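Putative thioredoxin reductase (Bacillus anthracis, PDB 4FK1) probably acts as an FAD-dependent oxidoreductase of the thioredoxin reductase family, passing electrons from a reduced pyridine nucleotide to a disulphide. Local coordinates at residues 113-118 with 232-238; 174-180 with 196-202; 251-255 with 273-277. Residues are numbered along the deposited sequence.

In the fold
Interactions 1 and 3 lie on the FAD side of the chain, interaction 2 well away from it. Interaction 1 holds four residues of the FAD pocket. Interaction 3 touches interaction 1 directly: Thr-113 OG1 and Thr-273 OG1 are 3.0 Å apart, a probable hydrogen bond, and Met-115 CE lies 3.6 Å from Gln-276 CB. The centres of interactions 1 and 3 are about 12 Å apart, and the side chain of Thr-274 is about 8 Å from FAD. Interaction 2 reaches the same mixed sheet as interaction 1, but their centres are about 25 Å apart and their nearest atoms about 11 Å. Along the chain it is nested in the loop closed by interaction 1. Interactions 2 and 3 are about 31 Å apart between centres.

Interaction 1: 113-118 with 232-238; sequences TGMQEE and PTFFRPN. With FAD (flavin-adenine dinucleotide), chain H.
This contact is a short antiparallel beta pairing beside the bound FAD. It joins strand 116-118 to the end of strand 227-235. Two antiparallel strands of this kind link the FAD and pyridine-nucleotide domains in the thioredoxin reductase fold, and this pair fits that role. The strand axes approach to 4.6 Å, with 136° between their directions. Gln-116 faces Phe-235 and Glu-118 faces Thr-233 as hydrogen-bonded pairs. Glu-117 and Phe-234 form the non-hydrogen-bonded pair between them. Gln-116 N to Phe-235 O is 3.0 Å and Phe-235 N to Gln-116 O is 3.1 Å. Glu-118 N to Thr-233 O is 2.6 Å and Thr-233 N to Glu-118 O is 2.9 Å.

Gln-116, Glu-118, Thr-233 and Phe-235 share one face. Phe-235 has chi1 p, which brings its ring against Gln-116 in a CH-pi contact: Gln-116 CB sits 4.2 Å from the centroid of the Phe-235 ring, over its face. Glu-117 and Phe-234 share the other face, with Glu-117 CG 3.7 Å from Phe-234 CE1. Glu-117 also pairs with Arg-41 in a salt bridge, and its OE2 lies 3.2 Å from FAD C8M. Selenomethionine Met-115 is m at all three chi angles, so its CE reaches Phe-235 C at 3.3 Å.

Gly-114 has phi 75°, and a CB there would clash with FAD O2A. Beyond the strands, Thr-113 CG2 meets Asn-238 ND2 at 3.6 Å. Asn-238 reads the adenine edge twice: FAD N6A donates to its OD1 at 2.9 Å, and its ND2 donates to FAD N7A at 3.1 Å.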
loop_
_atom_site.group_PDB
_atom_site.type_symbol
_atom_site.label_atom_id
_atom_site.label_comp_id
_atom_site.label_asym_id
_atom_site.label_seq_id
_atom_site.Cartn_x
_atom_site.Cartn_y
_atom_site.Cartn_z
ATOM N N THR C 113 -7.099 -0.765 14.313
ATOM C CA THR C 113 -6.977 0.082 15.504
ATOM C C THR C 113 -5.584 0.736 15.776
ATOM O O THR C 113 -5.425 1.521 16.714
ATOM C CB THR C 113 -7.424 -0.721 16.715
ATOM O OG1 THR C 113 -7.040 -2.079 16.504
ATOM C CG2 THR C 113 -8.926 -0.672 16.846
ATOM N N GLY C 114 -4.588 0.422 14.958
ATOM C CA GLY C 114 -3.290 1.071 15.080
ATOM C C GLY C 114 -2.530 0.539 16.272
ATOM O O GLY C 114 -2.944 -0.433 16.923
HETATM N N MSE C 115 -1.414 1.183 16.569
HETATM C CA MSE C 115 -0.620 0.824 17.729
HETATM C C MSE C 115 -0.312 2.071 18.551
HETATM O O MSE C 115 -0.615 3.200 18.146
HETATM C CB MSE C 115 0.672 0.113 17.305
HETATM C CG MSE C 115 0.459 -1.171 16.505
HETATM SE SE MSE C 115 -0.380 -2.598 17.569
HETATM C CE MSE C 115 1.160 -3.096 18.654
ATOM N N GLN C 116 0.283 1.861 19.714
ATOM C CA GLN C 116 0.565 2.962 20.614
ATOM C C GLN C 116 1.978 2.786 21.171
ATOM O O GLN C 116 2.408 1.654 21.395
ATOM C CB GLN C 116 -0.484 3.010 21.723
ATOM C CG GLN C 116 -0.823 4.413 22.192
ATOM C CD GLN C 116 -1.409 5.290 21.095
ATOM O OE1 GLN C 116 -2.223 4.844 20.289
ATOM N NE2 GLN C 116 -0.994 6.550 21.068
ATOM N N GLU C 117 2.707 3.892 21.353
ATOM C CA GLU C 117 4.103 3.818 21.817
ATOM C C GLU C 117 4.256 3.600 23.312
ATOM O O GLU C 117 3.527 4.186 24.115
ATOM C CB GLU C 117 4.899 5.074 21.451
ATOM C CG GLU C 117 5.259 5.214 19.989
ATOM C CD GLU C 117 4.209 5.983 19.184
ATOM O OE1 GLU C 117 3.252 6.536 19.785
ATOM O OE2 GLU C 117 4.356 6.026 17.941
ATOM N N GLU C 118 5.213 2.742 23.668
ATOM C CA GLU C 118 5.801 2.726 25.010
ATOM C C GLU C 118 7.181 3.377 24.907
ATOM O O GLU C 118 7.998 2.967 24.082
ATOM C CB GLU C 118 5.941 1.297 25.526
ATOM C CG GLU C 118 5.338 1.101 26.902
ATOM C CD GLU C 118 5.539 -0.300 27.436
ATOM O OE1 GLU C 118 5.888 -1.194 26.636
ATOM O OE2 GLU C 118 5.352 -0.501 28.659
ATOM N N PRO C 232 10.940 3.179 20.241
ATOM C CA PRO C 232 9.820 2.845 21.131
ATOM C C PRO C 232 9.445 1.367 21.084
ATOM O O PRO C 232 9.845 0.648 20.174
ATOM C CB PRO C 232 8.680 3.722 20.604
ATOM C CG PRO C 232 8.994 3.912 19.170
ATOM C CD PRO C 232 10.498 3.881 19.027
ATOM N N THR C 233 8.732 0.917 22.112
ATOM C CA THR C 233 8.086 -0.385 22.112
ATOM C C THR C 233 6.636 -0.142 21.687
ATOM O O THR C 233 6.057 0.906 22.005
ATOM C CB THR C 233 8.181 -1.059 23.507
ATOM O OG1 THR C 233 9.395 -1.811 23.577
ATOM C CG2 THR C 233 7.020 -2.018 23.769
ATOM N N PHE C 234 6.051 -1.075 20.943
ATOM C CA PHE C 234 4.662 -0.899 20.520
ATOM C C PHE C 234 3.722 -1.889 21.175
ATOM O O PHE C 234 4.045 -3.067 21.319
ATOM C CB PHE C 234 4.558 -0.962 19.002
ATOM C CG PHE C 234 5.261 0.161 18.317
ATOM C CD1 PHE C 234 4.647 1.398 18.174
ATOM C CD2 PHE C 234 6.549 -0.001 17.834
ATOM C CE1 PHE C 234 5.304 2.461 17.539
ATOM C CE2 PHE C 234 7.215 1.056 17.197
ATOM C CZ PHE C 234 6.586 2.285 17.057
ATOM N N PHE C 235 2.565 -1.405 21.610
ATOM C CA PHE C 235 1.543 -2.306 22.139
ATOM C C PHE C 235 0.167 -1.964 21.556
ATOM O O PHE C 235 -0.022 -0.879 20.984
ATOM C CB PHE C 235 1.506 -2.256 23.661
ATOM C CG PHE C 235 1.098 -0.929 24.203
ATOM C CD1 PHE C 235 -0.226 -0.674 24.521
ATOM C CD2 PHE C 235 2.042 0.070 24.388
ATOM C CE1 PHE C 235 -0.610 0.554 25.007
ATOM C CE2 PHE C 235 1.674 1.303 24.869
ATOM C CZ PHE C 235 0.343 1.549 25.185
ATOM N N ARG C 236 -0.780 -2.897 21.691
ATOM C CA ARG C 236 -2.154 -2.678 21.244
ATOM C C ARG C 236 -2.941 -1.891 22.291
ATOM O O ARG C 236 -2.961 -2.262 23.457
ATOM C CB ARG C 236 -2.842 -4.011 20.975
ATOM C CG ARG C 236 -2.419 -4.699 19.690
ATOM C CD ARG C 236 -3.219 -5.975 19.456
ATOM N NE ARG C 236 -2.901 -6.974 20.473
ATOM C CZ ARG C 236 -3.638 -7.200 21.553
ATOM N NH1 ARG C 236 -3.263 -8.117 22.431
ATOM N NH2 ARG C 236 -4.755 -6.515 21.753
ATOM N N PRO C 237 -3.599 -0.795 21.883
ATOM C CA PRO C 237 -4.251 0.017 22.921
ATOM C C PRO C 237 -5.517 -0.654 23.488
ATOM O O PRO C 237 -5.829 -0.464 24.667
ATOM C CB PRO C 237 -4.595 1.313 22.180
ATOM C CG PRO C 237 -4.784 0.878 20.749
ATOM C CD PRO C 237 -3.803 -0.248 20.526
ATOM N N ASN C 238 -6.219 -1.434 22.667
ATOM C CA ASN C 238 -7.437 -2.108 23.106
ATOM C C ASN C 238 -7.205 -3.574 23.414
ATOM O O ASN C 238 -6.122 -4.097 23.157
ATOM C CB ASN C 238 -8.523 -1.993 22.035
ATOM C CG ASN C 238 -8.651 -0.594 21.508
ATOM O OD1 ASN C 238 -9.289 0.251 22.128
ATOM N ND2 ASN C 238 -8.027 -0.331 20.364
HETATM P PA FAD H . -3.794 4.606 12.759
HETATM O O1A FAD H . -3.799 5.646 11.759
HETATM O O2A FAD H . -3.104 4.875 13.996
HETATM O O5B FAD H . -5.294 4.326 13.034
HETATM C C5B FAD H . -5.795 3.815 14.228
HETATM C C4B FAD H . -7.141 4.435 14.395
HETATM O O4B FAD H . -7.893 3.601 15.238
HETATM C C3B FAD H . -7.013 5.772 15.076
HETATM O O3B FAD H . -7.717 6.750 14.330
HETATM C C2B FAD H . -7.720 5.594 16.385
HETATM O O2B FAD H . -8.463 6.769 16.631
HETATM C C1B FAD H . -8.624 4.420 16.110
HETATM N N9A FAD H . -8.989 3.677 17.322
HETATM C C8A FAD H . -8.174 2.959 18.083
HETATM N N7A FAD H . -8.832 2.420 19.109
HETATM C C5A FAD H . -10.095 2.798 19.009
HETATM C C6A FAD H . -11.326 2.577 19.768
HETATM N N6A FAD H . -11.329 1.834 20.868
HETATM N N1A FAD H . -12.435 3.152 19.330
HETATM C C2A FAD H . -12.449 3.903 18.234
HETATM N N3A FAD H . -11.380 4.143 17.497
HETATM C C4A FAD H . -10.198 3.624 17.830
HETATM N N1 FAD H . 3.871 7.596 8.564
HETATM C C2 FAD H . 4.177 8.084 7.360
HETATM O O2 FAD H . 3.871 7.439 6.379
HETATM N N3 FAD H . 4.804 9.223 7.185
HETATM C C4 FAD H . 5.174 9.967 8.203
HETATM O O4 FAD H . 5.764 11.015 8.014
HETATM C C4X FAD H . 4.878 9.513 9.567
HETATM N N5 FAD H . 5.233 10.221 10.633
HETATM C C5X FAD H . 4.935 9.784 11.850
HETATM C C6 FAD H . 5.312 10.538 12.931
HETATM C C7 FAD H . 5.029 10.126 14.205
HETATM C C7M FAD H . 5.443 10.958 15.376
HETATM C C8 FAD H . 4.320 8.858 14.397
HETATM C C8M FAD H . 3.996 8.387 15.774
HETATM C C9 FAD H . 3.944 8.095 13.317
HETATM C C9A FAD H . 4.225 8.510 12.042
HETATM N N10 FAD H . 3.844 7.749 10.945
HETATM C C10 FAD H . 4.177 8.239 9.690
HETATM C "C1'" FAD H . 3.160 6.484 11.112
HETATM C "C2'" FAD H . 1.732 6.492 10.640
HETATM O "O2'" FAD H . 1.043 7.343 11.510
HETATM C "C3'" FAD H . 1.167 5.101 10.789
HETATM O "O3'" FAD H . 2.038 4.238 10.109
HETATM C "C4'" FAD H . -0.225 4.925 10.226
HETATM O "O4'" FAD H . -1.107 5.752 10.940
HETATM C "C5'" FAD H . -0.743 3.518 10.377
HETATM O "O5'" FAD H . -2.112 3.550 10.052
HETATM P P FAD H . -3.215 2.682 10.733
HETATM O O1P FAD H . -4.471 2.933 10.068
HETATM O O2P FAD H . -2.753 1.321 10.787
HETATM O O3P FAD H . -3.309 3.208 12.208
#

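Interaction 2: 174-180 with 196-202; sequences VIATNGN and PVITESI
Apolar side chains fill both faces of this parallel pairing. On one face Val-174 CG1 meets Ile-198 CD1 at 3.9 Å, and Ala-176 CB meets Ile-202 CD1 at 4.2 Å. Phe-217 packs on Ile-198 and Ile-202. On the other face Ile-175 CB lies 4.4 Å from Val-197 CG2, and Leu-190 of helix 184-192 touches both residues.

The register pairs Ile-175 with Val-197 and Ala-176 with Ile-198. Backbone hydrogen bonds run from Ile-175 N to Pro-196 O (2.9 Å), Ile-198 N to Ile-175 O (2.8 Å) and Thr-177 N to Ile-198 O (3.1 Å). The strands then give way to turns. Asn-178 (phi 49°) and Gly-179 (phi 87°) have positive phi. The CA-to-CB bond of Asn-178 points away, but with chi1 t its OD1 still accepts from Ile-202 N at 2.8 Å. A water accepts from Asn-178 N at 3.0 Å and donates to Ile-198 O at 2.7 Å and Glu-200 O at 2.5 Å.

Helix 184-192 connects the two strands, making a beta-alpha-beta crossover of the kind found in Rossmann-like domains, here probably the pyridine-nucleotide domain.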
loop_
_atom_site.group_PDB
_atom_site.type_symbol
_atom_site.label_atom_id
_atom_site.label_comp_id
_atom_site.label_asym_id
_atom_site.label_seq_id
_atom_site.Cartn_x
_atom_site.Cartn_y
_atom_site.Cartn_z
ATOM N N VAL C 174 24.963 11.200 18.418
ATOM C CA VAL C 174 25.363 10.774 19.739
ATOM C C VAL C 174 24.422 9.645 20.115
ATOM O O VAL C 174 23.219 9.768 19.982
ATOM C CB VAL C 174 25.232 11.896 20.779
ATOM C CG1 VAL C 174 25.592 11.382 22.154
ATOM C CG2 VAL C 174 26.141 13.039 20.434
ATOM N N ILE C 175 24.965 8.532 20.572
ATOM C CA ILE C 175 24.110 7.468 21.054
ATOM C C ILE C 175 23.996 7.498 22.564
ATOM O O ILE C 175 24.996 7.599 23.262
ATOM C CB ILE C 175 24.589 6.118 20.551
ATOM C CG1 ILE C 175 24.306 6.038 19.050
ATOM C CG2 ILE C 175 23.889 4.996 21.290
ATOM C CD1 ILE C 175 25.189 5.085 18.336
ATOM N N ALA C 176 22.762 7.448 23.052
ATOM C CA ALA C 176 22.481 7.456 24.479
ATOM C C ALA C 176 21.678 6.225 24.861
ATOM O O ALA C 176 20.554 6.062 24.415
ATOM C CB ALA C 176 21.717 8.705 24.853
ATOM N N THR C 177 22.256 5.368 25.696
ATOM C CA THR C 177 21.613 4.124 26.088
ATOM C C THR C 177 20.725 4.319 27.315
ATOM O O THR C 177 20.068 3.383 27.765
ATOM C CB THR C 177 22.647 3.028 26.382
ATOM O OG1 THR C 177 23.266 3.281 27.647
ATOM C CG2 THR C 177 23.711 2.991 25.307
ATOM N N ASN C 178 20.704 5.538 27.845
ATOM C CA ASN C 178 19.916 5.856 29.039
ATOM C C ASN C 178 20.105 4.866 30.201
ATOM O O ASN C 178 19.137 4.282 30.693
ATOM C CB ASN C 178 18.425 5.969 28.694
ATOM C CG ASN C 178 17.600 6.520 29.844
ATOM O OD1 ASN C 178 18.048 7.402 30.559
ATOM N ND2 ASN C 178 16.398 5.984 30.039
ATOM N N GLY C 179 21.352 4.670 30.625
ATOM C CA GLY C 179 21.657 3.845 31.788
ATOM C C GLY C 179 21.832 2.363 31.502
ATOM O O GLY C 179 21.850 1.561 32.422
ATOM N N ASN C 180 21.955 1.989 30.238
ATOM C CA ASN C 180 22.120 0.584 29.887
ATOM C C ASN C 180 23.479 0.391 29.256
ATOM O O ASN C 180 24.052 1.345 28.727
ATOM C CB ASN C 180 21.023 0.129 28.908
ATOM C CG ASN C 180 19.640 0.131 29.535
ATOM O OD1 ASN C 180 19.209 -0.855 30.140
ATOM N ND2 ASN C 180 18.927 1.237 29.380
ATOM N N PRO C 196 30.040 9.247 19.156
ATOM C CA PRO C 196 30.132 9.153 20.613
ATOM C C PRO C 196 29.002 8.328 21.191
ATOM O O PRO C 196 27.886 8.344 20.668
ATOM C CB PRO C 196 29.946 10.600 21.067
ATOM C CG PRO C 196 30.262 11.411 19.899
ATOM C CD PRO C 196 29.817 10.631 18.721
ATOM N N VAL C 197 29.308 7.622 22.272
ATOM C CA VAL C 197 28.343 6.843 23.028
ATOM C C VAL C 197 28.338 7.294 24.496
ATOM O O VAL C 197 29.374 7.307 25.148
ATOM C CB VAL C 197 28.714 5.349 22.991
ATOM C CG1 VAL C 197 27.791 4.546 23.887
ATOM C CG2 VAL C 197 28.673 4.839 21.577
ATOM N N ILE C 198 27.176 7.674 25.006
ATOM C CA ILE C 198 27.017 7.947 26.429
ATOM C C ILE C 198 26.066 6.909 27.066
ATOM O O ILE C 198 24.905 6.741 26.629
ATOM C CB ILE C 198 26.527 9.392 26.658
ATOM C CG1 ILE C 198 27.560 10.385 26.123
ATOM C CG2 ILE C 198 26.253 9.661 28.139
ATOM C CD1 ILE C 198 26.975 11.723 25.802
ATOM N N THR C 199 26.579 6.209 28.076
ATOM C CA THR C 199 25.852 5.149 28.746
ATOM C C THR C 199 25.132 5.610 30.017
ATOM O O THR C 199 24.370 4.856 30.610
ATOM C CB THR C 199 26.780 3.959 29.091
ATOM O OG1 THR C 199 27.930 4.437 29.797
ATOM C CG2 THR C 199 27.242 3.263 27.820
ATOM N N GLU C 200 25.368 6.848 30.421
ATOM C CA GLU C 200 24.758 7.402 31.626
ATOM C C GLU C 200 23.255 7.620 31.465
ATOM O O GLU C 200 22.782 7.953 30.375
ATOM C CB GLU C 200 25.421 8.738 31.954
ATOM C CG GLU C 200 26.646 8.605 32.782
ATOM C CD GLU C 200 26.295 8.512 34.249
ATOM O OE1 GLU C 200 25.667 7.508 34.653
ATOM O OE2 GLU C 200 26.617 9.465 34.991
ATOM N N SER C 201 22.511 7.456 32.557
ATOM C CA SER C 201 21.079 7.769 32.580
ATOM C C SER C 201 20.796 9.228 32.195
ATOM O O SER C 201 21.485 10.142 32.641
ATOM C CB SER C 201 20.499 7.503 33.976
ATOM O OG SER C 201 20.335 6.120 34.216
ATOM N N ILE C 202 19.772 9.440 31.378
ATOM C CA ILE C 202 19.307 10.789 31.088
ATOM C C ILE C 202 18.500 11.333 32.267
ATOM O O ILE C 202 17.653 10.656 32.815
ATOM C CB ILE C 202 18.486 10.818 29.781
ATOM C CG1 ILE C 202 19.427 10.598 28.591
ATOM C CG2 ILE C 202 17.755 12.135 29.641
ATOM C CD1 ILE C 202 18.749 10.422 27.261
HETATM O O HOH W 1 22.720 7.723 27.870
#

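Interaction 3: 251-255 with 273-277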
loop_
_atom_site.group_PDB
_atom_site.type_symbol
_atom_site.label_atom_id
_atom_site.label_comp_id
_atom_site.label_asym_id
_atom_site.label_seq_id
_atom_site.Cartn_x
_atom_site.Cartn_y
_atom_site.Cartn_z
ATOM N N ASN C 251 4.227 -16.432 13.929
ATOM C CA ASN C 251 5.058 -15.297 13.577
ATOM C C ASN C 251 4.841 -14.160 14.557
ATOM O O ASN C 251 5.336 -13.052 14.355
ATOM C CB ASN C 251 4.762 -14.826 12.150
ATOM C CG ASN C 251 3.273 -14.792 11.843
ATOM O OD1 ASN C 251 2.502 -14.110 12.518
ATOM N ND2 ASN C 251 2.862 -15.542 10.827
ATOM N N GLY C 252 4.088 -14.436 15.617
ATOM C CA GLY C 252 3.846 -13.446 16.653
ATOM C C GLY C 252 2.707 -12.487 16.352
ATOM O O GLY C 252 2.402 -11.599 17.152
ATOM N N THR C 253 2.079 -12.663 15.191
ATOM C CA THR C 253 0.910 -11.869 14.818
ATOM C C THR C 253 -0.352 -12.719 14.944
ATOM O O THR C 253 -0.295 -13.868 15.389
ATOM C CB THR C 253 1.022 -11.305 13.381
ATOM O OG1 THR C 253 0.835 -12.362 12.432
ATOM C CG2 THR C 253 2.389 -10.655 13.157
ATOM N N PHE C 254 -1.487 -12.148 14.557
ATOM C CA PHE C 254 -2.753 -12.852 14.631
ATOM C C PHE C 254 -3.314 -13.037 13.233
ATOM O O PHE C 254 -4.520 -13.183 13.052
ATOM C CB PHE C 254 -3.735 -12.081 15.514
ATOM C CG PHE C 254 -3.338 -12.051 16.953
ATOM C CD1 PHE C 254 -3.903 -12.944 17.861
ATOM C CD2 PHE C 254 -2.370 -11.152 17.403
ATOM C CE1 PHE C 254 -3.517 -12.931 19.205
ATOM C CE2 PHE C 254 -1.974 -11.134 18.744
ATOM C CZ PHE C 254 -2.549 -12.022 19.647
ATOM N N VAL C 255 -2.416 -13.043 12.252
ATOM C CA VAL C 255 -2.790 -13.023 10.848
ATOM C C VAL C 255 -2.451 -14.336 10.135
ATOM O O VAL C 255 -1.393 -14.923 10.364
ATOM C CB VAL C 255 -2.156 -11.796 10.143
ATOM C CG1 VAL C 255 -1.774 -12.110 8.708
ATOM C CG2 VAL C 255 -3.094 -10.593 10.217
ATOM N N THR C 273 -2.058 -2.782 13.200
ATOM C CA THR C 273 -2.717 -3.867 13.958
ATOM C C THR C 273 -2.154 -5.249 13.613
ATOM O O THR C 273 -1.978 -6.093 14.489
ATOM C CB THR C 273 -4.276 -3.892 13.701
ATOM O OG1 THR C 273 -4.955 -3.101 14.684
ATOM C CG2 THR C 273 -4.833 -5.298 13.784
ATOM N N THR C 274 -1.880 -5.464 12.328
ATOM C CA THR C 274 -1.494 -6.777 11.816
ATOM C C THR C 274 -0.109 -7.172 12.291
ATOM O O THR C 274 0.049 -8.153 13.018
ATOM C CB THR C 274 -1.558 -6.830 10.257
ATOM O OG1 THR C 274 -0.570 -5.957 9.698
ATOM C CG2 THR C 274 -2.931 -6.408 9.750
ATOM N N THR C 275 0.891 -6.399 11.881
ATOM C CA THR C 275 2.274 -6.633 12.278
ATOM C C THR C 275 2.502 -6.368 13.761
ATOM O O THR C 275 3.450 -6.897 14.355
ATOM C CB THR C 275 3.241 -5.730 11.481
ATOM O OG1 THR C 275 2.559 -4.532 11.082
ATOM C CG2 THR C 275 3.756 -6.455 10.246
ATOM N N GLN C 276 1.633 -5.549 14.350
ATOM C CA GLN C 276 1.873 -5.015 15.687
ATOM C C GLN C 276 3.270 -4.384 15.719
ATOM O O GLN C 276 4.044 -4.566 16.652
ATOM C CB GLN C 276 1.666 -6.098 16.753
ATOM C CG GLN C 276 0.174 -6.436 16.950
ATOM C CD GLN C 276 -0.069 -7.788 17.588
ATOM O OE1 GLN C 276 -1.007 -7.956 18.366
ATOM N NE2 GLN C 276 0.765 -8.764 17.252
ATOM N N GLY C 277 3.563 -3.644 14.652
ATOM C CA GLY C 277 4.852 -3.021 14.440
ATOM C C GLY C 277 4.622 -1.874 13.482
ATOM O O GLY C 277 3.603 -1.847 12.804
#
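Gln-276, Thr-274 and Thr-253 contribute most to this small contact, which buries 228 Å² in all. Gln-276 is the first residue to leave the short, weakly bonded helix 272-275, and it does so with positive phi (52°). Its CB points toward 251-255. The amide NE2 gives a weak hydrogen bond to Gly-252 O at 3.3 Å. Its OE1 sits near the plane of the Phe-254 ring, at the ring edge, 3.3 Å from CE2. The same OE1 accepts a weak hydrogen bond from Arg-236 NE.

Thr-253 meets the helix end by packing. Its CB is 3.3 Å from Thr-274 O, and its CG2 is 4.1 Å from Thr-275 O. The hydroxyl is turned to its own segment. Thr-253 OG1 donates to Asn-251 OD1 over a very short 2.4 Å. Asn-251 OD1 also accepts from Thr-253 N at 3.1 Å, which makes an Asx turn. Gly-252 lies within that turn at phi 84°, psi 0°, where a CB would press on the preceding carbonyl.

Val-255 points toward the helix end, and its CG2 lies 4.1 Å from Thr-274 CB, while Thr-274 OG1 hydrogen bonds to Gly-271 O.

The contact lies at the surface and lays the loop between helix 240-243 and strand 267-269 against the end of helix 272-275. Leu-269 of that strand touches Phe-254, Val-255 and Thr-274, so it packs against both segments.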